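Beta-mannosidase (Trichoderma harzianum, PDB 4CVU) probably hydrolyses beta-mannosidic bonds as a glycosylated fungal enzyme of glycoside hydrolase family 2. Local coordinates at residues A250-N255 and V346-I351; V272-A277 and Q322-T327; V740-F745 and L753-T758; V769-V774 and K789-N794. All coordinates share one frame; numbering follows the deposited sequence. Where two conformers were deposited one is given.

Contact 1: A250-N255 and V346-I351; sequences APWVVN and VGFRTI. With NAG (2-acetamido-2-deoxy-beta-D-glucopyranose), chain E.
Trp252 and Phe348 meet as a T-shaped pair, the edge of the phenyl ring directed at the face of the indole with the planes 75° apart. The pair packs the loop 346-351 against the second strand of the family 2 immunoglobulin-like sheet. Going out along Trp252, CB lies 4.0 Å from Phe348 CE2. CG stands anti to the carbonyl carbon (chi1 -72°), and Phe348 CD2 sits 3.6 Å from it, above the five-membered ring and toward the rim. Trp252 CD2, at the ring fusion, is equally close to that same Phe348 CD2. Over the six-membered ring the partner atom changes to Phe348 CB, a CH-pi contact 4.2 Å from the centroid. At the tip, Trp252 CH2 lies 3.5 Å from Arg349 N and 3.9 Å from Thr350 CG2. Beside the indole, Val254 CG2 packs on Phe348 CE2 at 4.1 Å, while Pro310 and Ile235 touch both aromatic side chains. An alanine in place of Trp252 would probably leave the edge of Phe348 without its aromatic face and open a gap beside Thr350 CG2. On the same strand, Asn255 ND2 is bonded covalently to C1 of an N-linked sugar, which Arg473 also holds. The hydroxyl of Thr350 is satisfied by Gln248. With no hydrogen bond between the segments, the contact rests on shape and dispersion, the tip of the indole lying against the Arg349 backbone.

Contact 2: V272-A277 and Q322-T327; sequences VIITDA and QLYNIT
Ile273 pairs with Thr327 and Thr275 with Asn325 in antiparallel hydrogen-bonded register, the two strands running at 162° to each other. Four backbone N-H...O bonds of 2.8 to 3.0 Å, from the N and O atoms of those four residues, make the ladder, and Ala277 N continues it to Leu323 O at 3.2 Å. In the non-hydrogen-bonded pair between them, Ile274 and Ile326 lie side by side and point the same way, with their CG1 atoms 3.9 Å apart. Ile274 CG2 turns instead to Tyr324 CB, also at 3.9 Å. This apolar face is buried. On the reverse face stand Ile273, Thr275, Asn325 and Thr327, where Thr275 CG2 packs on Asn325 CB. A water there donates to Ile273 O at 2.8 Å and is hydrogen-bonded to Thr327 OG1, tying a side-chain hydroxyl to the carbonyl of the paired strand. Toward the end of the ladder the Gln322 chain bends at chi2 (70°), which carries CD round toward Asp276, and NE2 makes a weak bond of 3.1 Å to Asp276 OD2, the planes of the two groups being 81° apart. The same NE2 lies over one face of the Tyr324 ring, whose hydroxyl is hydrogen-bonded to Lys311 N. In the antiparallel sheet of the immunoglobulin-like family 2 domain, strand 283-294 pairs with the other side of 268-276, and strand 340-346 flanks 324-332, with Tyr324 joined to Val346 by a backbone hydrogen bond.

Contact 3: V740-F745 and L753-T758; sequences VIASAF and LEIWVT
The rings of Phe745 and Trp756 meet obliquely, with Phe745 CD1 3.6 Å from Trp756 CD1 and their planes 72° apart. Glu754 O lies at the edge of the phenyl ring, near its plane. At the edge of the indole, NE1 donates to Glu754 OE1 at 3.0 Å; the oxygen lies in the ring plane and is met on its anti side, the donor 31° out of the carboxylate plane, which limits indole rotation. Arg692 makes cation-pi contacts with both rings and a weak, long ion pair with Glu754; a bound sodium ion lies about 3 Å from the Glu754 side chain. The segments belong to the beta hairpin 740-747/752-759, which forms a three-stranded sheet with strand 799-807 in the beta sandwich of the mannosidase Ig/CBM-like domain. Three hydrogen-bonded pairs, Ile741-Thr758, Ser743-Trp756 and Phe745-Glu754, each carry two backbone bonds. On the sheet face that bears Phe745 and Trp756, a water joins Ser743 OG at 3.2 Å to Thr758 OG1 at 3.0 Å, and Thr800 is also hydrogen-bonded to that hydroxyl. On the reverse face Ala742 CB meets Val757 CG2 at 4.3 Å, while Ala744 CB packs on Leu753 CD1 at 4.0 Å; Leu826 and Phe849 of the facing sheet pack against these residues.

Contact 4: V769-V774 and K789-N794; sequences VSLTWV and KSTKFN
Val769 and Thr791 form a hydrogen-bonded antiparallel pair, with Val769 N donating to Thr791 O at 2.9 Å and Thr791 N returning a bond of 3.1 Å to Val769 O. A third backbone bond, Leu771 N to Lys789 O, is also 2.9 Å long and almost straight at the hydrogen (177°), yet its donor stands well above the carbonyl plane. Lys789 O is gripped a second time by a water that donates to it at 2.8 Å and is hydrogen-bonded to Thr772 OG1, so this carbonyl, just ahead of the strand, has two partners. Strand 790-795 is an edge strand, within this chain, of a four-stranded antiparallel sheet, next to 765-774, in the mannosidase Ig/CBM-like domain, and the sheet lies against strands 752-759 and 799-807 as in a beta sandwich. The apolar contacts lie on the inward side. Val769 CG2 reaches Phe793 CE2 at 4.0 Å, the two side chains crossing at about a right angle, and Phe793 rests further on Ile803 and Val757. Thr791 sets CG2 between its backbone N and carbonyl carbon, where it meets Leu771 CD1 at 4.1 Å. Its OG1, anti to the backbone N (chi1 175°), hydrogen-bonds to Lys792 O at 3.2 Å within its own strand. Replacing Thr791 by an alanine would probably leave a gap beside Leu771 CD1 where the methyl had been and cost Lys792 O the hydroxyl bond from this side chain. On the reverse face Ser770 and Ser790 stand opposite one another as a non-hydrogen-bonded pair, and Ser770 OG turns to Glu825 O in a weak hydrogen bond.

How the contacts relate
The four contacts form two groups far apart in the chain. Contact 2 is nested within the loop closed by contact 1; their centres are 12 Å apart and both belong to the family 2 immunoglobulin-like domain, where Phe348 packs on Tyr324 and Val254 on Ile326. Contacts 3 and 4 follow in series, with centres 11 Å apart, and lie in two facing sheets: Val757 meets both Phe793 and Val769, while Ile755 meets Leu771. Between the groups, centres are about 39 to 50 Å apart with no touch. The contacts thus belong to two separate beta domains, which flank in sequence the mixed alpha/beta region between them.

Contact 1: A250-N255 and V346-I351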
# COMPACT_ATOMS: atom_id res chain seq x y z
N ALA A 250 44.46 39.96 13.85
CA ALA A 250 43.75 40.99 14.57
C ALA A 250 42.91 40.45 15.72
O ALA A 250 42.59 39.27 15.75
CB ALA A 250 42.87 41.78 13.61
N PRO A 251 42.58 41.32 16.68
CA PRO A 251 41.72 40.87 17.79
C PRO A 251 40.27 40.53 17.38
O PRO A 251 39.76 41.04 16.37
CB PRO A 251 41.74 42.06 18.78
CG PRO A 251 42.25 43.22 18.00
CD PRO A 251 43.08 42.69 16.87
N TRP A 252 39.62 39.69 18.17
CA TRP A 252 38.22 39.33 17.93
C TRP A 252 37.31 40.41 18.51
O TRP A 252 37.59 40.92 19.59
CB TRP A 252 37.89 37.98 18.57
CG TRP A 252 38.50 36.83 17.86
CD1 TRP A 252 39.58 36.09 18.25
CD2 TRP A 252 38.06 36.26 16.62
NE1 TRP A 252 39.84 35.10 17.33
CE2 TRP A 252 38.93 35.20 16.32
CE3 TRP A 252 37.02 36.57 15.73
CZ2 TRP A 252 38.78 34.42 15.17
CZ3 TRP A 252 36.88 35.80 14.59
CH2 TRP A 252 37.76 34.74 14.31
N VAL A 253 36.26 40.79 17.79
CA VAL A 253 35.22 41.63 18.36
C VAL A 253 33.99 40.75 18.49
O VAL A 253 33.59 40.09 17.52
CB VAL A 253 34.89 42.85 17.49
CG1 VAL A 253 33.81 43.70 18.16
CG2 VAL A 253 36.14 43.68 17.22
N VAL A 254 33.43 40.70 19.70
CA VAL A 254 32.16 40.05 19.97
C VAL A 254 31.09 41.12 20.13
O VAL A 254 31.14 41.90 21.07
CB VAL A 254 32.24 39.23 21.26
CG1 VAL A 254 30.90 38.56 21.57
CG2 VAL A 254 33.36 38.19 21.16
N ASN A 255 30.14 41.17 19.20
CA ASN A 255 29.05 42.12 19.24
C ASN A 255 27.74 41.41 19.57
O ASN A 255 27.43 40.40 18.96
CB ASN A 255 28.95 42.81 17.88
CG ASN A 255 28.04 44.03 17.90
OD1 ASN A 255 27.74 44.60 18.95
ND2 ASN A 255 27.59 44.43 16.71
N VAL A 346 28.40 29.61 20.24
CA VAL A 346 29.11 30.31 19.17
C VAL A 346 30.48 29.71 18.85
O VAL A 346 30.99 28.90 19.59
CB VAL A 346 29.28 31.82 19.52
CG1 VAL A 346 27.93 32.44 19.81
CG2 VAL A 346 30.21 32.02 20.73
N GLY A 347 31.08 30.15 17.75
CA GLY A 347 32.45 29.78 17.39
C GLY A 347 33.26 30.99 16.96
O GLY A 347 32.70 32.00 16.50
N PHE A 348 34.57 30.90 17.14
CA PHE A 348 35.50 31.89 16.67
C PHE A 348 36.12 31.38 15.40
O PHE A 348 36.94 30.47 15.43
CB PHE A 348 36.58 32.18 17.73
CG PHE A 348 36.07 32.92 18.91
CD1 PHE A 348 35.47 32.25 19.96
CD2 PHE A 348 36.18 34.31 18.98
CE1 PHE A 348 34.99 32.95 21.06
CE2 PHE A 348 35.70 35.02 20.06
CZ PHE A 348 35.10 34.34 21.10
N ARG A 349 35.67 31.95 14.28
CA ARG A 349 36.27 31.69 12.98
C ARG A 349 35.85 32.72 11.97
O ARG A 349 34.88 33.45 12.16
CB ARG A 349 35.93 30.27 12.46
CG ARG A 349 34.48 29.83 12.61
CD ARG A 349 33.59 30.29 11.47
NE ARG A 349 33.01 31.59 11.76
CZ ARG A 349 31.83 32.00 11.32
NH1 ARG A 349 31.08 31.22 10.57
NH2 ARG A 349 31.41 33.22 11.64
N THR A 350 36.63 32.80 10.90
CA THR A 350 36.28 33.63 9.76
C THR A 350 35.92 32.71 8.63
O THR A 350 36.58 31.68 8.41
CB THR A 350 37.44 34.56 9.33
OG1 THR A 350 38.54 33.79 8.87
CG2 THR A 350 37.86 35.49 10.49
N ILE A 351 34.84 33.04 7.93
CA ILE A 351 34.48 32.36 6.70
C ILE A 351 34.19 33.37 5.62
O ILE A 351 33.30 34.19 5.75
CB ILE A 351 33.31 31.36 6.90
CG1 ILE A 351 33.03 30.57 5.59
CG2 ILE A 351 32.06 32.06 7.41
CD1 ILE A 351 34.10 29.58 5.23
C1 NAG E . 26.69 45.54 16.49
C2 NAG E . 27.33 46.73 15.77
C3 NAG E . 26.30 47.82 15.58
C4 NAG E . 25.09 47.26 14.79
C5 NAG E . 24.58 46.00 15.49
C6 NAG E . 23.49 45.24 14.74
C7 NAG E . 29.73 47.04 16.17
C8 NAG E . 30.79 47.56 17.10
N2 NAG E . 28.47 47.19 16.56
O3 NAG E . 26.91 48.86 14.86
O4 NAG E . 24.05 48.22 14.76
O5 NAG E . 25.63 45.08 15.69
O6 NAG E . 23.01 44.22 15.61
O7 NAG E . 30.06 46.52 15.11

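Contact 2: V272-A277 and Q322-T327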
# COMPACT_ATOMS: atom_id res chain seq x y z
N VAL A 272 29.02 39.89 29.80
CA VAL A 272 29.03 38.58 29.16
C VAL A 272 29.98 37.61 29.85
O VAL A 272 31.04 38.01 30.31
CB VAL A 272 29.41 38.65 27.66
CG1 VAL A 272 28.35 39.41 26.89
CG2 VAL A 272 30.79 39.27 27.46
N ILE A 273 29.57 36.35 29.92
CA ILE A 273 30.45 35.24 30.28
C ILE A 273 30.56 34.32 29.08
O ILE A 273 29.55 33.83 28.56
CB ILE A 273 29.92 34.45 31.51
CG1 ILE A 273 29.83 35.37 32.75
CG2 ILE A 273 30.84 33.27 31.82
CD1 ILE A 273 28.82 34.91 33.78
N ILE A 274 31.79 34.09 28.62
CA ILE A 274 32.07 33.20 27.51
C ILE A 274 32.86 32.03 28.06
O ILE A 274 33.95 32.21 28.57
CB ILE A 274 32.87 33.89 26.39
CG1 ILE A 274 32.16 35.18 25.93
CG2 ILE A 274 33.09 32.94 25.23
CD1 ILE A 274 32.83 35.90 24.79
N THR A 275 32.30 30.83 27.90
CA THR A 275 32.83 29.62 28.52
C THR A 275 32.92 28.48 27.50
O THR A 275 32.24 28.50 26.46
CB THR A 275 31.94 29.21 29.72
OG1 THR A 275 32.41 27.99 30.29
CG2 THR A 275 30.48 29.03 29.31
N ASP A 276 33.75 27.49 27.79
CA ASP A 276 33.91 26.35 26.90
C ASP A 276 32.59 25.59 26.80
O ASP A 276 31.98 25.28 27.83
CB ASP A 276 35.03 25.42 27.38
CG ASP A 276 35.57 24.57 26.25
OD1 ASP A 276 34.91 23.60 25.84
OD2 ASP A 276 36.68 24.87 25.77
N ALA A 277 32.18 25.28 25.57
CA ALA A 277 30.86 24.71 25.33
C ALA A 277 30.71 23.31 25.91
O ALA A 277 29.60 22.93 26.31
CB ALA A 277 30.56 24.70 23.84
N GLN A 322 35.62 23.61 17.82
CA GLN A 322 35.60 24.36 19.07
C GLN A 322 34.43 25.32 19.12
O GLN A 322 34.29 26.19 18.27
CB GLN A 322 36.90 25.15 19.23
CG GLN A 322 37.04 25.85 20.57
CD GLN A 322 37.26 24.88 21.72
OE1 GLN A 322 38.21 24.10 21.70
NE2 GLN A 322 36.38 24.93 22.73
N LEU A 323 33.61 25.17 20.14
CA LEU A 323 32.48 26.06 20.35
C LEU A 323 32.53 26.61 21.77
O LEU A 323 33.16 26.00 22.63
CB LEU A 323 31.14 25.34 20.11
CG LEU A 323 30.97 24.87 18.66
CD1 LEU A 323 29.76 23.98 18.56
CD2 LEU A 323 30.88 26.05 17.69
N TYR A 324 31.83 27.71 22.00
CA TYR A 324 31.74 28.33 23.30
C TYR A 324 30.31 28.75 23.59
O TYR A 324 29.61 29.15 22.68
CB TYR A 324 32.66 29.57 23.36
CG TYR A 324 34.15 29.30 23.26
CD1 TYR A 324 34.89 28.97 24.39
CD2 TYR A 324 34.83 29.44 22.05
CE1 TYR A 324 36.26 28.74 24.31
CE2 TYR A 324 36.18 29.22 21.96
CZ TYR A 324 36.90 28.87 23.10
OH TYR A 324 38.25 28.64 23.02
N ASN A 325 29.90 28.69 24.85
CA ASN A 325 28.66 29.32 25.28
C ASN A 325 28.91 30.77 25.71
O ASN A 325 29.82 31.05 26.48
CB ASN A 325 28.00 28.51 26.40
CG ASN A 325 27.46 27.15 25.92
OD1 ASN A 325 27.32 26.92 24.71
ND2 ASN A 325 27.13 26.26 26.85
N ILE A 326 28.09 31.69 25.20
CA ILE A 326 28.13 33.08 25.56
C ILE A 326 26.78 33.41 26.15
O ILE A 326 25.76 33.31 25.46
CB ILE A 326 28.50 34.02 24.38
CG1 ILE A 326 28.40 35.50 24.80
CG2 ILE A 326 27.62 33.80 23.17
CD1 ILE A 326 29.02 36.47 23.80
N THR A 327 26.78 33.76 27.44
CA THR A 327 25.59 34.24 28.13
C THR A 327 25.72 35.75 28.29
O THR A 327 26.74 36.26 28.80
CB THR A 327 25.43 33.55 29.51
OG1 THR A 327 25.37 32.13 29.33
CG2 THR A 327 24.16 34.01 30.20
O HOH W 1 28.17 31.52 29.37

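Contact 3: V740-F745 and L753-T758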
# COMPACT_ATOMS: atom_id res chain seq x y z
N VAL A 740 42.52 11.94 -0.83
CA VAL A 740 43.47 11.63 -1.90
C VAL A 740 42.86 10.50 -2.76
O VAL A 740 42.56 9.43 -2.25
CB VAL A 740 44.82 11.17 -1.30
CG1 VAL A 740 45.90 11.05 -2.36
CG2 VAL A 740 45.29 12.13 -0.21
N ILE A 741 42.67 10.78 -4.05
CA ILE A 741 42.04 9.85 -4.98
C ILE A 741 42.88 9.70 -6.24
O ILE A 741 43.59 10.62 -6.63
CB ILE A 741 40.59 10.29 -5.35
CG1 ILE A 741 40.59 11.67 -6.04
CG2 ILE A 741 39.71 10.32 -4.10
CD1 ILE A 741 39.26 12.04 -6.69
N ALA A 742 42.80 8.52 -6.83
CA ALA A 742 43.33 8.21 -8.16
C ALA A 742 42.15 8.07 -9.09
O ALA A 742 41.23 7.29 -8.81
CB ALA A 742 44.13 6.91 -8.14
N SER A 743 42.17 8.78 -10.20
CA SER A 743 41.00 8.93 -11.04
C SER A 743 41.34 8.57 -12.48
O SER A 743 42.38 9.00 -12.98
CB SER A 743 40.48 10.37 -10.97
OG SER A 743 40.00 10.71 -9.66
N ALA A 744 40.45 7.80 -13.13
CA ALA A 744 40.67 7.35 -14.51
C ALA A 744 39.84 8.17 -15.47
O ALA A 744 38.63 8.20 -15.35
CB ALA A 744 40.30 5.87 -14.66
N PHE A 745 40.51 8.80 -16.42
CA PHE A 745 39.87 9.64 -17.43
C PHE A 745 39.99 8.94 -18.78
O PHE A 745 41.10 8.70 -19.26
CB PHE A 745 40.57 11.00 -17.53
CG PHE A 745 40.30 11.91 -16.37
CD1 PHE A 745 41.03 11.82 -15.20
CD2 PHE A 745 39.32 12.88 -16.45
CE1 PHE A 745 40.80 12.66 -14.12
CE2 PHE A 745 39.07 13.73 -15.38
CZ PHE A 745 39.81 13.62 -14.22
N LEU A 753 43.61 6.59 -22.28
CA LEU A 753 43.41 6.57 -20.83
C LEU A 753 44.44 7.48 -20.13
O LEU A 753 45.63 7.47 -20.49
CB LEU A 753 43.50 5.13 -20.29
CG LEU A 753 43.57 4.88 -18.78
CD1 LEU A 753 42.29 5.26 -18.07
CD2 LEU A 753 43.92 3.41 -18.52
N GLU A 754 43.96 8.28 -19.17
CA GLU A 754 44.82 9.05 -18.27
C GLU A 754 44.42 8.74 -16.85
O GLU A 754 43.24 8.60 -16.58
CB GLU A 754 44.67 10.55 -18.49
CG GLU A 754 45.06 10.98 -19.90
CD GLU A 754 44.99 12.49 -20.10
OE1 GLU A 754 44.51 13.21 -19.21
OE2 GLU A 754 45.43 12.96 -21.17
N ILE A 755 45.41 8.58 -15.97
CA ILE A 755 45.14 8.48 -14.54
C ILE A 755 45.83 9.63 -13.81
O ILE A 755 47.03 9.87 -13.97
CB ILE A 755 45.59 7.14 -13.94
CG1 ILE A 755 44.85 6.01 -14.67
CG2 ILE A 755 45.23 7.09 -12.46
CD1 ILE A 755 45.56 4.71 -14.65
N TRP A 756 45.04 10.35 -13.03
CA TRP A 756 45.52 11.48 -12.25
C TRP A 756 45.29 11.22 -10.80
O TRP A 756 44.29 10.58 -10.43
CB TRP A 756 44.73 12.73 -12.62
CG TRP A 756 44.92 13.20 -14.02
CD1 TRP A 756 44.50 12.59 -15.15
CD2 TRP A 756 45.55 14.41 -14.42
NE1 TRP A 756 44.82 13.35 -16.25
CE2 TRP A 756 45.46 14.48 -15.82
CE3 TRP A 756 46.13 15.47 -13.73
CZ2 TRP A 756 45.97 15.56 -16.55
CZ3 TRP A 756 46.65 16.54 -14.45
CH2 TRP A 756 46.57 16.57 -15.85
N VAL A 757 46.20 11.72 -9.96
CA VAL A 757 46.03 11.70 -8.52
C VAL A 757 45.73 13.13 -8.02
O VAL A 757 46.47 14.09 -8.33
CB VAL A 757 47.26 11.14 -7.80
CG1 VAL A 757 47.14 11.33 -6.29
CG2 VAL A 757 47.48 9.67 -8.13
N THR A 758 44.68 13.25 -7.21
CA THR A 758 44.19 14.56 -6.75
C THR A 758 44.04 14.54 -5.25
O THR A 758 43.54 13.58 -4.71
CB THR A 758 42.83 14.91 -7.41
OG1 THR A 758 42.98 14.99 -8.84
CG2 THR A 758 42.32 16.25 -6.92
O HOH W 2 40.62 13.76 -10.21

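Contact 4: V769-V774 and K789-N794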
# COMPACT_ATOMS: atom_id res chain seq x y z
N VAL A 769 50.35 4.13 -6.38
CA VAL A 769 49.15 3.52 -6.90
C VAL A 769 49.50 2.21 -7.58
O VAL A 769 50.34 2.19 -8.48
CB VAL A 769 48.44 4.47 -7.89
CG1 VAL A 769 47.21 3.81 -8.49
CG2 VAL A 769 48.06 5.75 -7.18
N SER A 770 48.85 1.14 -7.17
CA SER A 770 49.02 -0.15 -7.84
C SER A 770 47.99 -0.24 -8.96
O SER A 770 46.86 0.16 -8.79
CB SER A 770 48.90 -1.32 -6.86
OG SER A 770 47.67 -1.30 -6.17
N LEU A 771 48.43 -0.76 -10.10
CA LEU A 771 47.64 -0.82 -11.33
C LEU A 771 47.67 -2.25 -11.86
O LEU A 771 48.66 -2.66 -12.49
CB LEU A 771 48.23 0.13 -12.36
CG LEU A 771 48.31 1.59 -11.89
CD1 LEU A 771 49.15 2.43 -12.84
CD2 LEU A 771 46.92 2.18 -11.74
N THR A 772 46.60 -3.00 -11.59
CA THR A 772 46.54 -4.42 -11.87
C THR A 772 45.49 -4.77 -12.93
O THR A 772 44.30 -4.68 -12.66
CB THR A 772 46.19 -5.22 -10.60
OG1 THR A 772 47.09 -4.85 -9.55
CG2 THR A 772 46.27 -6.75 -10.85
N TRP A 773 45.95 -5.21 -14.10
CA TRP A 773 45.06 -5.62 -15.18
C TRP A 773 44.76 -7.13 -15.09
O TRP A 773 45.68 -7.96 -15.14
CB TRP A 773 45.68 -5.33 -16.54
CG TRP A 773 45.66 -3.91 -16.98
CD1 TRP A 773 46.68 -3.00 -16.88
CD2 TRP A 773 44.59 -3.23 -17.64
NE1 TRP A 773 46.30 -1.80 -17.42
CE2 TRP A 773 45.02 -1.92 -17.91
CE3 TRP A 773 43.30 -3.60 -18.03
CZ2 TRP A 773 44.20 -0.96 -18.55
CZ3 TRP A 773 42.48 -2.65 -18.66
CH2 TRP A 773 42.95 -1.35 -18.92
N VAL A 774 43.47 -7.48 -14.95
CA VAL A 774 43.03 -8.87 -14.99
C VAL A 774 41.90 -9.03 -16.01
O VAL A 774 41.29 -8.04 -16.40
CB VAL A 774 42.56 -9.35 -13.61
CG1 VAL A 774 43.69 -9.20 -12.60
CG2 VAL A 774 41.34 -8.59 -13.15
N LYS A 789 53.01 -2.08 -13.08
CA LYS A 789 52.22 -2.66 -11.99
C LYS A 789 52.01 -1.67 -10.87
O LYS A 789 51.11 -1.84 -10.07
CB LYS A 789 52.91 -3.89 -11.40
CG LYS A 789 52.81 -5.14 -12.24
CD LYS A 789 53.70 -6.26 -11.70
CE LYS A 789 53.00 -7.61 -11.77
NZ LYS A 789 53.87 -8.71 -11.25
N SER A 790 52.88 -0.67 -10.79
CA SER A 790 52.87 0.27 -9.69
C SER A 790 53.61 1.53 -10.08
O SER A 790 54.52 1.50 -10.92
CB SER A 790 53.56 -0.36 -8.48
OG SER A 790 53.67 0.58 -7.44
N THR A 791 53.21 2.65 -9.47
CA THR A 791 53.90 3.90 -9.69
C THR A 791 53.77 4.82 -8.46
O THR A 791 52.72 4.84 -7.80
CB THR A 791 53.39 4.62 -10.95
OG1 THR A 791 54.03 5.90 -11.05
CG2 THR A 791 51.90 4.82 -10.90
N LYS A 792 54.86 5.52 -8.16
CA LYS A 792 54.89 6.50 -7.08
C LYS A 792 54.42 7.86 -7.60
O LYS A 792 54.47 8.12 -8.79
CB LYS A 792 56.31 6.62 -6.48
CG LYS A 792 56.70 5.49 -5.53
CD LYS A 792 58.21 5.38 -5.31
N PHE A 793 53.96 8.71 -6.69
CA PHE A 793 53.53 10.07 -7.05
C PHE A 793 53.88 11.08 -5.96
O PHE A 793 54.00 10.73 -4.79
CB PHE A 793 52.02 10.12 -7.34
CG PHE A 793 51.15 9.83 -6.14
CD1 PHE A 793 50.80 10.85 -5.26
CD2 PHE A 793 50.69 8.55 -5.89
CE1 PHE A 793 50.03 10.58 -4.15
CE2 PHE A 793 49.91 8.29 -4.78
CZ PHE A 793 49.58 9.30 -3.91
N ASN A 794 54.05 12.32 -6.38
CA ASN A 794 54.01 13.46 -5.48
C ASN A 794 52.95 14.42 -5.96
O ASN A 794 52.87 14.69 -7.15
CB ASN A 794 55.35 14.18 -5.44
CG ASN A 794 56.39 13.40 -4.70
OD1 ASN A 794 56.56 13.57 -3.50
ND2 ASN A 794 57.06 12.50 -5.39
O HOH W 3 49.83 -4.28 -9.98